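Local coordinates for NifU like protein IscU (Streptococcus pyogenes, PDB 1SU0) that probably serves as a scaffold on which iron-sulfur clusters are assembled and then handed to other proteins, and here binds zinc, at residues A[56-61]-A[73-78]. Numbering follows the deposited sequence.
Sequences EDIAFA and SMMTDA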
# COMPACT_ATOMS: atom_id res chain seq x y z
N GLU A 56 4.11 -4.05 14.68
CA GLU A 56 3.74 -5.40 15.11
C GLU A 56 2.85 -6.04 14.06
O GLU A 56 3.18 -7.09 13.51
CB GLU A 56 3.01 -5.34 16.47
CG GLU A 56 3.38 -6.44 17.48
CD GLU A 56 2.64 -7.76 17.28
OE1 GLU A 56 1.60 -7.78 16.57
OE2 GLU A 56 3.09 -8.78 17.85
N ASP A 57 1.72 -5.40 13.78
CA ASP A 57 0.75 -5.92 12.81
C ASP A 57 -0.03 -4.80 12.10
O ASP A 57 -0.06 -3.65 12.55
CB ASP A 57 -0.21 -6.91 13.49
CG ASP A 57 -0.78 -7.97 12.52
OD1 ASP A 57 -1.90 -8.46 12.76
OD2 ASP A 57 -0.17 -8.36 11.49
N ILE A 58 -0.66 -5.17 10.98
CA ILE A 58 -1.39 -4.24 10.12
C ILE A 58 -2.54 -4.94 9.38
O ILE A 58 -2.45 -6.13 9.05
CB ILE A 58 -0.41 -3.59 9.11
CG1 ILE A 58 -1.08 -2.45 8.35
CG2 ILE A 58 0.21 -4.64 8.15
CD1 ILE A 58 -0.06 -1.56 7.66
N ALA A 59 -3.60 -4.18 9.12
CA ALA A 59 -4.81 -4.70 8.49
C ALA A 59 -5.59 -3.57 7.82
O ALA A 59 -5.58 -2.42 8.29
CB ALA A 59 -5.69 -5.40 9.51
N PHE A 60 -6.28 -3.92 6.74
CA PHE A 60 -7.05 -2.94 5.98
C PHE A 60 -8.34 -3.48 5.36
O PHE A 60 -8.51 -4.68 5.10
CB PHE A 60 -6.21 -2.28 4.89
CG PHE A 60 -6.26 -3.01 3.59
CD1 PHE A 60 -7.18 -2.63 2.61
CD2 PHE A 60 -5.41 -4.10 3.35
CE1 PHE A 60 -7.26 -3.32 1.42
CE2 PHE A 60 -5.48 -4.78 2.17
CZ PHE A 60 -6.40 -4.40 1.20
N ALA A 61 -9.24 -2.54 5.11
CA ALA A 61 -10.53 -2.83 4.55
C ALA A 61 -11.02 -1.59 3.81
O ALA A 61 -10.65 -0.47 4.16
CB ALA A 61 -11.50 -3.21 5.64
N SER A 73 -2.94 -4.02 -0.48
CA SER A 73 -2.56 -5.34 -0.04
C SER A 73 -1.04 -5.45 -0.06
O SER A 73 -0.41 -5.88 0.91
CB SER A 73 -3.25 -6.37 -0.92
OG SER A 73 -2.73 -7.65 -0.70
N MET A 74 -0.43 -5.04 -1.16
CA MET A 74 1.02 -5.09 -1.30
C MET A 74 1.76 -4.15 -0.31
O MET A 74 2.82 -4.47 0.22
CB MET A 74 1.39 -4.73 -2.73
CG MET A 74 0.90 -5.72 -3.78
SD MET A 74 0.86 -4.87 -5.58
CE MET A 74 0.91 -6.47 -6.75
N MET A 75 1.18 -2.99 -0.05
CA MET A 75 1.72 -2.07 0.95
C MET A 75 1.88 -2.77 2.32
O MET A 75 2.92 -2.64 2.96
CB MET A 75 0.83 -0.84 1.05
CG MET A 75 1.29 0.21 2.06
SD MET A 75 0.68 -0.20 3.88
CE MET A 75 -1.31 -0.06 3.65
N THR A 76 0.88 -3.54 2.74
CA THR A 76 0.92 -4.21 4.04
C THR A 76 2.08 -5.20 4.11
O THR A 76 2.75 -5.30 5.12
CB THR A 76 -0.39 -5.00 4.37
OG1 THR A 76 -0.54 -6.12 3.48
CG2 THR A 76 -1.63 -4.14 4.18
N ASP A 77 2.28 -5.95 3.04
CA ASP A 77 3.36 -6.90 3.00
C ASP A 77 4.69 -6.17 3.16
O ASP A 77 5.60 -6.66 3.82
CB ASP A 77 3.38 -7.63 1.66
CG ASP A 77 2.36 -8.75 1.55
OD1 ASP A 77 1.63 -9.06 2.51
OD2 ASP A 77 2.25 -9.40 0.49
N ALA A 78 4.80 -5.00 2.53
CA ALA A 78 6.07 -4.27 2.42
C ALA A 78 6.50 -3.58 3.70
O ALA A 78 7.68 -3.29 3.86
CB ALA A 78 6.00 -3.23 1.30
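Phe60 meets the helical turn from Ser73 to Thr76 obliquely with the CD2 and CE2 atoms of its ring, CE2 lying 3.7 Å from Ser73 CA and CD2 3.9 Å from Thr76 CG2. Its CG lies between the backbone N and the carbonyl carbon (chi1 90°), which carries the ring out from the strand to the helix backbone. Thr76 and Phe60 cross at about a right angle. Ile58, two residues earlier on the strand, uses both branches: CG2 packs obliquely on Thr76 CB at 3.8 Å, while CD1, on the branch anti to the backbone N (chi1 -171°), meets Met75 SD at 4.1 Å. The Met75 chain, bent at chi2 and chi3, brings its sulfur round to that methyl. Thr76 thus sits between the two strand residues; its OG1 donates to Ser73 O (2.6 Å), on a carbonyl lone pair, so the buried hydroxyl is satisfied within the helix and its carbon atoms meet the strand. Alternate strand residues point at the helix, and the axes of segments 56-61 and 73-78 run antiparallel (177°), 8.9 Å apart at closest approach, an example of apolar helix-on-sheet packing in the NifU-like fold. Ser73 OG hydrogen-bonds with His17 ND1, on helix 8-19, and with His22 N. Strand 55-63, at one edge of the three-stranded sheet, pairs with 43-50, while Met75 also reaches Trp132 and Leu135 of helix 122-139, leaving helix 66-79 packed among sheet and helices.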